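Local coordinates for flagellar hook-associated protein (Burkholderia pseudomallei, PDB 4UT1) that probably serves as a structural component of the bacterial flagellum, at the junction between the hook and the filament, at residues V344-N349 against D420-L425; G352-S357 against S414-G419; S369-S374 against L382-T387. One frame throughout, in Å; residues are numbered along the deposited sequence.

How the interactions relate
Along the chain from its N terminus, strand 343-346 comes first, and its partner in interaction 1, strand 421-425, comes last, so that pairing closes the longest loop. Within it, the segments of interaction 2 close a second one, bringing the approach to strand 356-360 against the loop that leads into strand 421-425. Innermost is interaction 3, a local hairpin. The three therefore nest without crossing. Interactions 1 and 3 belong to one five-stranded antiparallel sheet, in which 421-425 lies between 343-346 and 371-375. Interaction 2 lies where this sheet meets the three-stranded sheet of 356-360, 408-412 and 402-405, with Leu356 reaching both other contacts.

Interaction 1 (V344-N349 against D420-L425); sequences VYANQN and DSFTVL. With EDO (1,2-ethanediol), chain L.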
ATOM      1  N   VAL A 344       4.510  -5.627 -10.991  1.00 15.46           N
ATOM      2  CA  VAL A 344       5.315  -6.836 -10.848  1.00 13.95           C
ATOM      3  C   VAL A 344       6.496  -6.803 -11.824  1.00 14.86           C
ATOM      4  O   VAL A 344       6.324  -6.569 -13.021  1.00 17.01           O
ATOM      5  CB  VAL A 344       4.490  -8.113 -11.087  1.00 20.07           C
ATOM      6  CG1 VAL A 344       5.353  -9.352 -10.842  1.00 17.06           C
ATOM      7  CG2 VAL A 344       3.251  -8.126 -10.197  1.00 15.00           C
ATOM      8  N   TYR A 345       7.693  -6.995 -11.290  1.00 12.62           N
ATOM      9  CA  TYR A 345       8.900  -7.113 -12.111  1.00 12.60           C
ATOM     10  C   TYR A 345       9.530  -8.484 -11.951  1.00 15.70           C
ATOM     11  O   TYR A 345       9.794  -8.905 -10.830  1.00 14.42           O
ATOM     12  CB  TYR A 345       9.949  -6.065 -11.727  1.00 16.26           C
ATOM     13  CG  TYR A 345       9.494  -4.639 -11.840  1.00 17.51           C
ATOM     14  CD1 TYR A 345       9.304  -4.057 -13.077  1.00 19.60           C
ATOM     15  CD2 TYR A 345       9.256  -3.875 -10.704  1.00 15.81           C
ATOM     16  CE1 TYR A 345       8.886  -2.752 -13.189  1.00 20.18           C
ATOM     17  CE2 TYR A 345       8.844  -2.573 -10.803  1.00 18.47           C
ATOM     18  CZ  TYR A 345       8.662  -2.015 -12.052  1.00 19.26           C
ATOM     19  OH  TYR A 345       8.252  -0.716 -12.171  1.00 20.68           O
ATOM     20  N   ALA A 346       9.803  -9.164 -13.062  1.00 15.41           N
ATOM     21  CA  ALA A 346      10.647 -10.352 -13.002  1.00 15.94           C
ATOM     22  C   ALA A 346      12.087  -9.887 -12.763  1.00 18.39           C
ATOM     23  O   ALA A 346      12.576  -8.990 -13.448  1.00 20.88           O
ATOM     24  CB  ALA A 346      10.531 -11.166 -14.274  1.00 18.77           C
ATOM     25  N   ASN A 347      12.732 -10.432 -11.739  1.00 16.06           N
ATOM     26  CA  ASN A 347      14.090 -10.029 -11.405  1.00 16.19           C
ATOM     27  C   ASN A 347      14.995 -10.304 -12.599  1.00 18.74           C
ATOM     28  O   ASN A 347      14.818 -11.299 -13.296  1.00 20.96           O
ATOM     29  CB  ASN A 347      14.579 -10.762 -10.148  1.00 18.20           C
ATOM     30  CG  ASN A 347      15.928 -10.256  -9.653  1.00 20.09           C
ATOM     31  OD1 ASN A 347      16.954 -10.467 -10.294  1.00 18.34           O
ATOM     32  ND2 ASN A 347      15.930  -9.611  -8.491  1.00 18.63           N
ATOM     33  N   GLN A 348      15.944  -9.409 -12.850  1.00 19.93           N
ATOM     34  CA  GLN A 348      16.786  -9.534 -14.034  1.00 19.54           C
ATOM     35  C   GLN A 348      17.697 -10.763 -13.955  1.00 21.57           C
ATOM     36  O   GLN A 348      18.231 -11.210 -14.966  1.00 20.52           O
ATOM     37  CB  GLN A 348      17.625  -8.272 -14.232  1.00 25.31           C
ATOM     38  CG  GLN A 348      16.827  -7.069 -14.733  1.00 32.86           C
ATOM     39  CD  GLN A 348      16.242  -7.287 -16.125  1.00 40.19           C
ATOM     40  OE1 GLN A 348      15.406  -8.172 -16.331  1.00 36.47           O
ATOM     41  NE2 GLN A 348      16.686  -6.479 -17.086  1.00 42.80           N
ATOM     42  N   ASN A 349      17.880 -11.296 -12.753  1.00 21.05           N
ATOM     43  CA  ASN A 349      18.702 -12.488 -12.565  1.00 20.53           C
ATOM     44  C   ASN A 349      17.958 -13.781 -12.912  1.00 23.05           C
ATOM     45  O   ASN A 349      18.569 -14.842 -12.963  1.00 21.62           O
ATOM     46  CB  ASN A 349      19.217 -12.570 -11.120  1.00 18.62           C
ATOM     47  CG  ASN A 349      20.250 -11.495 -10.795  1.00 24.38           C
ATOM     48  OD1 ASN A 349      21.425 -11.598 -11.166  1.00 21.15           O
ATOM     49  ND2 ASN A 349      19.820 -10.476 -10.066  1.00 21.05           N
ATOM     50  N   ASP A 420      14.705 -17.980  -9.096  1.00 18.71           N
ATOM     51  CA  ASP A 420      13.924 -16.920  -9.721  1.00 18.55           C
ATOM     52  C   ASP A 420      13.211 -16.070  -8.662  1.00 17.64           C
ATOM     53  O   ASP A 420      12.802 -16.565  -7.606  1.00 15.36           O
ATOM     54  CB  ASP A 420      12.904 -17.493 -10.706  1.00 18.13           C
ATOM     55  CG  ASP A 420      13.527 -17.916 -12.025  1.00 18.51           C
ATOM     56  OD1 ASP A 420      14.749 -17.725 -12.217  1.00 20.14           O
ATOM     57  OD2 ASP A 420      12.775 -18.427 -12.882  1.00 21.28           O
ATOM     58  N   SER A 421      13.054 -14.786  -8.952  1.00 16.10           N
ATOM     59  CA  SER A 421      12.410 -13.870  -8.019  1.00 16.88           C
ATOM     60  C   SER A 421      11.551 -12.865  -8.785  1.00 15.74           C
ATOM     61  O   SER A 421      11.866 -12.535  -9.928  1.00 15.68           O
ATOM     62  CB  SER A 421      13.459 -13.125  -7.182  1.00 22.23           C
ATOM     63  OG  SER A 421      12.856 -12.268  -6.232  1.00 25.38           O
ATOM     64  N   PHE A 422      10.467 -12.407  -8.150  1.00 14.18           N
ATOM     65  CA  PHE A 422       9.603 -11.360  -8.704  1.00 16.99           C
ATOM     66  C   PHE A 422       9.368 -10.247  -7.688  1.00 13.33           C
ATOM     67  O   PHE A 422       8.991 -10.498  -6.543  1.00 11.61           O
ATOM     68  CB  PHE A 422       8.255 -11.938  -9.158  1.00 16.99           C
ATOM     69  CG  PHE A 422       8.384 -13.008 -10.204  1.00 15.64           C
ATOM     70  CD1 PHE A 422       8.674 -14.317  -9.842  1.00 18.59           C
ATOM     71  CD2 PHE A 422       8.237 -12.703 -11.543  1.00 19.10           C
ATOM     72  CE1 PHE A 422       8.810 -15.300 -10.802  1.00 16.53           C
ATOM     73  CE2 PHE A 422       8.370 -13.681 -12.506  1.00 19.06           C
ATOM     74  CZ  PHE A 422       8.658 -14.981 -12.134  1.00 17.76           C
ATOM     75  N   THR A 423       9.593  -9.004  -8.103  1.00 11.14           N
ATOM     76  CA  THR A 423       9.273  -7.893  -7.228  1.00 13.02           C
ATOM     77  C   THR A 423       7.791  -7.615  -7.313  1.00 11.58           C
ATOM     78  O   THR A 423       7.224  -7.521  -8.394  1.00 13.69           O
ATOM     79  CB  THR A 423      10.051  -6.631  -7.588  1.00 12.38           C
ATOM     80  OG1 THR A 423      11.436  -6.940  -7.565  1.00 12.83           O
ATOM     81  CG2 THR A 423       9.756  -5.518  -6.574  1.00 12.33           C
ATOM     82  N   VAL A 424       7.161  -7.510  -6.156  1.00 11.38           N
ATOM     83  CA  VAL A 424       5.729  -7.298  -6.110  1.00 12.99           C
ATOM     84  C   VAL A 424       5.452  -6.024  -5.352  1.00 10.85           C
ATOM     85  O   VAL A 424       5.755  -5.930  -4.156  1.00 10.64           O
ATOM     86  CB  VAL A 424       5.003  -8.464  -5.447  1.00 11.77           C
ATOM     87  CG1 VAL A 424       3.503  -8.162  -5.354  1.00 15.72           C
ATOM     88  CG2 VAL A 424       5.258  -9.743  -6.239  1.00 13.67           C
ATOM     89  N   LEU A 425       4.893  -5.043  -6.064  1.00 13.02           N
ATOM     90  CA  LEU A 425       4.599  -3.729  -5.506  1.00 11.26           C
ATOM     91  C   LEU A 425       3.101  -3.498  -5.610  1.00 11.50           C
ATOM     92  O   LEU A 425       2.624  -2.900  -6.580  1.00 12.96           O
ATOM     93  CB  LEU A 425       5.364  -2.625  -6.253  1.00 11.55           C
ATOM     94  CG  LEU A 425       6.874  -2.792  -6.483  1.00 11.35           C
ATOM     95  CD1 LEU A 425       7.432  -1.601  -7.267  1.00 15.85           C
ATOM     96  CD2 LEU A 425       7.615  -2.914  -5.154  1.00 10.38           C
TER
HETATM   97  C1  EDO L1638       5.350  -3.672 -13.780  1.00 20.96           C
HETATM   98  O1  EDO L1638       3.998  -4.134 -13.605  1.00 19.52           O
HETATM   99  C2  EDO L1638       5.445  -2.594 -14.855  1.00 25.55           C
HETATM  100  O2  EDO L1638       5.233  -3.130 -16.167  1.00 20.57           O
HETATM  101  O   HOH W   1      13.011  -9.671  -7.297  1.00 19.25           O
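Ala346 and Phe422 face each other as a non-hydrogen-bonded antiparallel pair, and the small methyl leaves room for the aromatic ring beside it: Ala346 CB lies 3.8 Å from Phe422 CE2. The ring is swung there because Phe422 CG stands beside its own backbone N, opposite the carbonyl carbon (chi1 -59°), and it meets the alanine obliquely. Val344 lies on the same face, with CG1 4.2 Å from Phe422 CB. On the other face Tyr345 takes much the same first torsion (chi1 -58°), but its ring runs on toward Leu425, whose CD1 touches the ring edge 3.9 Å from Tyr345 CE2. An ethanediol molecule, probably from the crystallisation liquor, lies obliquely by the same ring and accepts a hydrogen bond from Val344 N.

The backbones are joined through the hydrogen-bonded pair Tyr345 and Thr423, with Thr423 N to Tyr345 O at 2.7 Å and Tyr345 N to Thr423 O at 3.0 Å. The strand ends at Ala346, yet Asn347 just beyond it still gives its N to Ser421 O at 2.9 Å. Asparagine suits this exit: its OD1 takes Asn349 N at 2.8 Å in an Asx turn, and also Asn349 ND2, so two donors fix the amide. ND2 of Asn347 donates to a water that in turn donates to Thr423 OG1 and also bonds Ser421 OG, linking the loop residue to two side chains of strand 421-425; Thr423 OG1 is held also by Ser255 O.

Strand 343-346 is an outer one, and 421-425 is paired on its far side with strand 371-375. The valine and phenylalanine face is covered by strands 356-360 and 408-412 of the second sheet, while Tyr345 and Asn347 meet the loop holding Ser255 and Pro257.

Interaction 2 (G352-S357 against S414-G419); sequences GSATLS and STPNAG
Ala354 points its methyl toward Ser414 and Pro416 and is the main apolar link between the two segments. Its CB lies 3.4 Å from Ser414 O, 3.6 Å from Ser414 OG and 4.1 Å from Pro416 CG, so one methyl touches both the serine and the proline. A residue as short as alanine fits a place where a backbone carbonyl comes this close. Ser414 contributes its hydroxyl because OG sits between its backbone N and carbonyl carbon (chi1 59°), which brings it beside the alanine methyl.

The second meeting point is Asn417 against Gly352, and it can be followed outward along the asparagine. CB passes 3.8 Å from Gly352 N. CG stands beside the backbone N of Asn417 (chi1 -76°), which carries the amide along the glycine backbone until CG is 3.7 Å from Gly352 CA. At the tip, ND2 is 3.3 Å from Gly352 N; both are donors, so this is close packing and not a hydrogen bond. The amide finds its acceptor in Thr351 OG1, just before the segment. Glycine suits position 352, because the backbone N of Asn417 lies where a side chain would have to start. Asp420 OD2 accepts a hydrogen bond from Asn417 N and a weak one from Gly352 N, so one carboxylate oxygen is shared by both backbones.

No hydrogen bond runs directly between the segments; regular pairing begins next door, where Thr355 and Ser357 bond to Ser413 and Ser411 as strand 356-360 joins 408-412. Pro416 also packs on Phe422 of strand 421-425, on Tyr375 of strand 371-375 and on Tyr380 of strand 380-384, so the loop lies over the end of the five-stranded sheet.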
ATOM      1  N   GLY A 352      14.380 -18.735 -15.458  1.00 21.67           N
ATOM      2  CA  GLY A 352      13.126 -19.242 -15.979  1.00 25.25           C
ATOM      3  C   GLY A 352      12.377 -18.145 -16.721  1.00 28.38           C
ATOM      4  O   GLY A 352      12.812 -16.990 -16.744  1.00 33.44           O
ATOM      5  N   SER A 353      11.243 -18.493 -17.318  1.00 30.49           N
ATOM      6  CA  SER A 353      10.509 -17.535 -18.137  1.00 30.33           C
ATOM      7  C   SER A 353       9.109 -17.234 -17.608  1.00 28.10           C
ATOM      8  O   SER A 353       8.308 -16.609 -18.301  1.00 31.87           O
ATOM      9  CB  SER A 353      10.404 -18.055 -19.569  1.00 32.29           C
ATOM     10  OG  SER A 353       9.734 -19.303 -19.579  1.00 35.62           O
ATOM     11  N   ALA A 354       8.807 -17.687 -16.395  1.00 25.40           N
ATOM     12  CA  ALA A 354       7.467 -17.516 -15.847  1.00 23.03           C
ATOM     13  C   ALA A 354       7.137 -16.032 -15.671  1.00 21.69           C
ATOM     14  O   ALA A 354       8.037 -15.205 -15.527  1.00 19.54           O
ATOM     15  CB  ALA A 354       7.330 -18.253 -14.527  1.00 21.33           C
ATOM     16  N   THR A 355       5.840 -15.729 -15.706  1.00 19.95           N
ATOM     17  CA  THR A 355       5.310 -14.391 -15.473  1.00 25.06           C
ATOM     18  C   THR A 355       4.375 -14.417 -14.267  1.00 22.36           C
ATOM     19  O   THR A 355       3.675 -15.399 -14.029  1.00 22.28           O
ATOM     20  CB  THR A 355       4.535 -13.850 -16.697  1.00 24.10           C
ATOM     21  OG1 THR A 355       3.475 -14.753 -17.027  1.00 33.32           O
ATOM     22  CG2 THR A 355       5.445 -13.705 -17.893  1.00 24.99           C
ATOM     23  N   LEU A 356       4.364 -13.333 -13.505  1.00 20.13           N
ATOM     24  CA  LEU A 356       3.549 -13.277 -12.303  1.00 17.37           C
ATOM     25  C   LEU A 356       2.548 -12.135 -12.373  1.00 18.51           C
ATOM     26  O   LEU A 356       2.874 -11.040 -12.813  1.00 14.58           O
ATOM     27  CB  LEU A 356       4.436 -13.117 -11.071  1.00 16.77           C
ATOM     28  CG  LEU A 356       3.756 -12.918  -9.720  1.00 15.63           C
ATOM     29  CD1 LEU A 356       3.003 -14.192  -9.264  1.00 18.57           C
ATOM     30  CD2 LEU A 356       4.798 -12.517  -8.693  1.00 16.59           C
ATOM     31  N   SER A 357       1.322 -12.411 -11.949  1.00 19.52           N
ATOM     32  CA  SER A 357       0.319 -11.371 -11.785  1.00 21.66           C
ATOM     33  C   SER A 357      -0.203 -11.469 -10.359  1.00 21.68           C
ATOM     34  O   SER A 357      -0.214 -12.556  -9.772  1.00 21.28           O
ATOM     35  CB  SER A 357      -0.807 -11.518 -12.810  1.00 23.04           C
ATOM     36  OG  SER A 357      -1.467 -12.762 -12.673  1.00 30.52           O
ATOM     37  N   SER A 414       3.646 -20.314 -15.136  1.00 26.71           N
ATOM     38  CA  SER A 414       4.270 -21.623 -14.991  1.00 26.14           C
ATOM     39  C   SER A 414       5.144 -21.589 -13.747  1.00 24.37           C
ATOM     40  O   SER A 414       5.286 -20.541 -13.109  1.00 21.91           O
ATOM     41  CB  SER A 414       5.089 -21.996 -16.231  1.00 23.82           C
ATOM     42  OG  SER A 414       6.116 -21.048 -16.491  1.00 29.43           O
ATOM     43  N   THR A 415       5.712 -22.735 -13.395  1.00 23.30           N
ATOM     44  CA  THR A 415       6.655 -22.819 -12.287  1.00 19.33           C
ATOM     45  C   THR A 415       7.993 -22.208 -12.713  1.00 21.61           C
ATOM     46  O   THR A 415       8.530 -22.558 -13.766  1.00 20.83           O
ATOM     47  CB  THR A 415       6.851 -24.282 -11.835  1.00 21.41           C
ATOM     48  OG1 THR A 415       5.569 -24.871 -11.577  1.00 18.97           O
ATOM     49  CG2 THR A 415       7.704 -24.359 -10.575  1.00 20.17           C
ATOM     50  N   PRO A 416       8.525 -21.276 -11.902  1.00 17.51           N
ATOM     51  CA  PRO A 416       9.786 -20.607 -12.245  1.00 17.17           C
ATOM     52  C   PRO A 416      10.970 -21.541 -12.042  1.00 18.51           C
ATOM     53  O   PRO A 416      10.769 -22.666 -11.599  1.00 15.53           O
ATOM     54  CB  PRO A 416       9.842 -19.423 -11.263  1.00 16.47           C
ATOM     55  CG  PRO A 416       8.473 -19.313 -10.682  1.00 16.60           C
ATOM     56  CD  PRO A 416       7.932 -20.714 -10.679  1.00 18.84           C
ATOM     57  N   ASN A 417      12.182 -21.110 -12.379  1.00 15.81           N
ATOM     58  CA  ASN A 417      13.353 -21.896 -11.998  1.00 16.23           C
ATOM     59  C   ASN A 417      13.750 -21.581 -10.566  1.00 15.70           C
ATOM     60  O   ASN A 417      13.446 -20.498 -10.067  1.00 17.04           O
ATOM     61  CB  ASN A 417      14.533 -21.615 -12.936  1.00 19.12           C
ATOM     62  CG  ASN A 417      14.376 -22.293 -14.276  1.00 23.38           C
ATOM     63  OD1 ASN A 417      13.529 -23.174 -14.436  1.00 24.89           O
ATOM     64  ND2 ASN A 417      15.205 -21.900 -15.244  1.00 21.44           N
ATOM     65  N   ALA A 418      14.418 -22.516  -9.901  1.00 16.35           N
ATOM     66  CA  ALA A 418      15.032 -22.223  -8.605  1.00 17.67           C
ATOM     67  C   ALA A 418      15.936 -21.010  -8.752  1.00 19.45           C
ATOM     68  O   ALA A 418      16.712 -20.928  -9.701  1.00 19.84           O
ATOM     69  CB  ALA A 418      15.830 -23.406  -8.094  1.00 18.95           C
ATOM     70  N   GLY A 419      15.837 -20.076  -7.814  1.00 17.71           N
ATOM     71  CA  GLY A 419      16.624 -18.855  -7.886  1.00 15.26           C
ATOM     72  C   GLY A 419      15.859 -17.697  -8.498  1.00 22.51           C
ATOM     73  O   GLY A 419      16.308 -16.551  -8.434  1.00 19.07           O
TER

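Interaction 3 (S369-S374 against L382-T387); sequences SDYALS and LTDRAT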
ATOM      1  N   SER A 369       3.212  -2.853   2.281  1.00 13.53           N
ATOM      2  CA  SER A 369       4.664  -2.871   2.006  1.00 13.92           C
ATOM      3  C   SER A 369       5.012  -3.280   0.569  1.00 12.88           C
ATOM      4  O   SER A 369       4.146  -3.317  -0.310  1.00 13.41           O
ATOM      5  CB  SER A 369       5.385  -3.815   2.989  1.00 13.47           C
ATOM      6  OG  SER A 369       6.803  -3.610   2.919  1.00 17.71           O
ATOM      7  N   ASP A 370       6.300  -3.555   0.331  1.00 12.79           N
ATOM      8  CA  ASP A 370       6.792  -4.046  -0.961  1.00 12.82           C
ATOM      9  C   ASP A 370       7.330  -5.452  -0.747  1.00 14.51           C
ATOM     10  O   ASP A 370       7.890  -5.742   0.312  1.00 14.00           O
ATOM     11  CB  ASP A 370       7.938  -3.204  -1.549  1.00 10.25           C
ATOM     12  CG  ASP A 370       7.567  -1.752  -1.834  1.00 14.48           C
ATOM     13  OD1 ASP A 370       6.390  -1.446  -2.119  1.00 12.82           O
ATOM     14  OD2 ASP A 370       8.505  -0.914  -1.796  1.00 13.83           O
ATOM     15  N   TYR A 371       7.216  -6.304  -1.756  1.00 11.83           N
ATOM     16  CA  TYR A 371       7.591  -7.709  -1.566  1.00 14.99           C
ATOM     17  C   TYR A 371       8.418  -8.290  -2.694  1.00 15.03           C
ATOM     18  O   TYR A 371       8.452  -7.766  -3.803  1.00 11.63           O
ATOM     19  CB  TYR A 371       6.331  -8.573  -1.368  1.00 12.86           C
ATOM     20  CG  TYR A 371       5.397  -7.950  -0.375  1.00 13.80           C
ATOM     21  CD1 TYR A 371       5.547  -8.168   0.990  1.00 14.46           C
ATOM     22  CD2 TYR A 371       4.399  -7.080  -0.795  1.00 14.27           C
ATOM     23  CE1 TYR A 371       4.707  -7.544   1.909  1.00 16.01           C
ATOM     24  CE2 TYR A 371       3.556  -6.457   0.111  1.00 14.37           C
ATOM     25  CZ  TYR A 371       3.716  -6.688   1.461  1.00 15.41           C
ATOM     26  OH  TYR A 371       2.871  -6.055   2.349  1.00 14.55           O
ATOM     27  N   ALA A 372       9.078  -9.409  -2.401  1.00 14.54           N
ATOM     28  CA  ALA A 372       9.641 -10.230  -3.456  1.00 12.79           C
ATOM     29  C   ALA A 372       9.071 -11.631  -3.265  1.00 12.53           C
ATOM     30  O   ALA A 372       9.037 -12.120  -2.141  1.00 13.46           O
ATOM     31  CB  ALA A 372      11.165 -10.237  -3.407  1.00 15.90           C
ATOM     32  N   LEU A 373       8.575 -12.223  -4.351  1.00 10.24           N
ATOM     33  CA  LEU A 373       8.210 -13.646  -4.377  1.00 13.14           C
ATOM     34  C   LEU A 373       9.336 -14.450  -5.021  1.00 14.26           C
ATOM     35  O   LEU A 373       9.674 -14.249  -6.200  1.00 13.30           O
ATOM     36  CB  LEU A 373       6.916 -13.878  -5.151  1.00 15.55           C
ATOM     37  CG  LEU A 373       6.418 -15.325  -5.041  1.00 13.75           C
ATOM     38  CD1 LEU A 373       5.632 -15.476  -3.771  1.00 14.91           C
ATOM     39  CD2 LEU A 373       5.592 -15.676  -6.255  1.00 18.27           C
ATOM     40  N   SER A 374       9.914 -15.368  -4.253  1.00 17.70           N
ATOM     41  CA  SER A 374      11.062 -16.123  -4.737  1.00 13.17           C
ATOM     42  C   SER A 374      10.734 -17.604  -4.733  1.00 12.82           C
ATOM     43  O   SER A 374       9.899 -18.057  -3.959  1.00 13.37           O
ATOM     44  CB  SER A 374      12.302 -15.844  -3.886  1.00 13.96           C
ATOM     45  OG  SER A 374      12.055 -16.134  -2.520  1.00 18.70           O
ATOM     46  N   LEU A 382       7.387 -15.346   0.104  1.00 15.22           N
ATOM     47  CA  LEU A 382       7.143 -13.913  -0.005  1.00 14.50           C
ATOM     48  C   LEU A 382       7.929 -13.215   1.083  1.00 14.53           C
ATOM     49  O   LEU A 382       7.720 -13.468   2.271  1.00 18.14           O
ATOM     50  CB  LEU A 382       5.646 -13.594   0.122  1.00 14.08           C
ATOM     51  CG  LEU A 382       5.256 -12.163  -0.265  1.00 17.98           C
ATOM     52  CD1 LEU A 382       5.252 -12.020  -1.775  1.00 17.94           C
ATOM     53  CD2 LEU A 382       3.898 -11.785   0.310  1.00 16.50           C
ATOM     54  N   THR A 383       8.834 -12.330   0.676  1.00 16.59           N
ATOM     55  CA  THR A 383       9.654 -11.582   1.608  1.00 15.85           C
ATOM     56  C   THR A 383       9.346 -10.086   1.533  1.00 17.78           C
ATOM     57  O   THR A 383       9.173  -9.534   0.448  1.00 15.83           O
ATOM     58  CB  THR A 383      11.143 -11.807   1.323  1.00 17.82           C
ATOM     59  OG1 THR A 383      11.413 -13.220   1.347  1.00 19.79           O
ATOM     60  CG2 THR A 383      11.990 -11.116   2.361  1.00 19.30           C
ATOM     61  N   ASP A 384       9.248  -9.456   2.696  1.00 14.85           N
ATOM     62  CA  ASP A 384       9.087  -8.005   2.798  1.00 18.18           C
ATOM     63  C   ASP A 384      10.413  -7.335   2.438  1.00 19.68           C
ATOM     64  O   ASP A 384      11.435  -7.600   3.074  1.00 20.78           O
ATOM     65  CB  ASP A 384       8.628  -7.632   4.213  1.00 21.35           C
ATOM     66  CG  ASP A 384       8.273  -6.171   4.351  1.00 23.44           C
ATOM     67  OD1 ASP A 384       9.093  -5.320   3.965  1.00 21.94           O
ATOM     68  OD2 ASP A 384       7.182  -5.879   4.870  1.00 21.88           O
ATOM     69  N   ARG A 385      10.400  -6.476   1.420  1.00 15.72           N
ATOM     70  CA  ARG A 385      11.635  -5.897   0.892  1.00 19.95           C
ATOM     71  C   ARG A 385      12.251  -4.829   1.800  1.00 20.27           C
ATOM     72  O   ARG A 385      13.436  -4.534   1.693  1.00 19.61           O
ATOM     73  CB  ARG A 385      11.386  -5.312  -0.504  1.00 16.43           C
ATOM     74  CG  ARG A 385      11.405  -6.350  -1.626  1.00 14.01           C
ATOM     75  CD  ARG A 385      10.923  -5.771  -2.954  1.00 15.78           C
ATOM     76  NE  ARG A 385      11.672  -4.590  -3.412  1.00 12.64           N
ATOM     77  CZ  ARG A 385      12.797  -4.614  -4.126  1.00 17.01           C
ATOM     78  NH1 ARG A 385      13.384  -5.765  -4.453  1.00 17.03           N
ATOM     79  NH2 ARG A 385      13.364  -3.465  -4.493  1.00 17.73           N
ATOM     80  N   ALA A 386      11.447  -4.247   2.683  1.00 21.95           N
ATOM     81  CA  ALA A 386      11.923  -3.200   3.580  1.00 22.21           C
ATOM     82  C   ALA A 386      12.663  -3.784   4.780  1.00 24.21           C
ATOM     83  O   ALA A 386      13.696  -3.259   5.217  1.00 23.85           O
ATOM     84  CB  ALA A 386      10.750  -2.337   4.054  1.00 18.35           C
ATOM     85  N   THR A 387      12.129  -4.879   5.300  1.00 22.12           N
ATOM     86  CA  THR A 387      12.642  -5.481   6.525  1.00 26.90           C
ATOM     87  C   THR A 387      13.467  -6.738   6.262  1.00 28.38           C
ATOM     88  O   THR A 387      14.289  -7.134   7.087  1.00 27.79           O
ATOM     89  CB  THR A 387      11.499  -5.856   7.478  1.00 26.14           C
ATOM     90  OG1 THR A 387      10.683  -6.862   6.870  1.00 23.82           O
ATOM     91  CG2 THR A 387      10.631  -4.643   7.790  1.00 23.65           C
TER
HETATM   92  O   HOH W   2      10.785  -2.174  -2.516  1.00 13.92           O
HETATM   93  O   HOH W   3      11.290 -13.851  -1.223  1.00 16.35           O
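A beta hairpin, strands 371-375 and 380-384, forms this contact, and at its open end Ser369 meets Asp384 while Asp370 meets Arg385. The backbones are joined by Ala372 N to Thr383 O at 2.9 Å and Thr383 N to Ala372 O at 2.8 Å. An almost straight 2.8 Å bond from Arg385 N to Asp370 O extends the pairing beyond the second strand.

On the face of Tyr371, Leu373 and Leu382, Leu382 lies against Tyr371: CD1 packs 3.6 Å from Tyr371 CB, while CD2 approaches the ring obliquely. The same CD1 is 4.0 Å from Leu373 CD1, the leucines meeting at about a right angle. A branched chain suits this spot, since CD1 reaches both neighbours while CD2 lies by the ring.

Asp384 ends its strand with an Asx turn, OD1 taking Ala386 N at 2.9 Å. Its CG, anti to the backbone N (chi1 -173°), also brings the carboxylate to Ser369 OG, which lies 3.0 Å from both OD1 and OD2 of Asp384, close enough for a weak hydrogen bond to either. Just past the strand end, Arg385 runs its aliphatic part along the first strand, CD 3.3 Å from Tyr371 O, and bends at chi3 (56°). A water then links its NE to Asp370 OD2, which also forms a salt bridge with Arg428. Another water joins Ala372 O, Ser374 OG and Thr383 OG1.

The hairpin is flanked by strand 421-425 beside 371-375 and by strand 390-394 beside 380-384, where Val391 packs on Tyr371 and Leu382. Asp370 also touches Ala305 of the long helix 287-322.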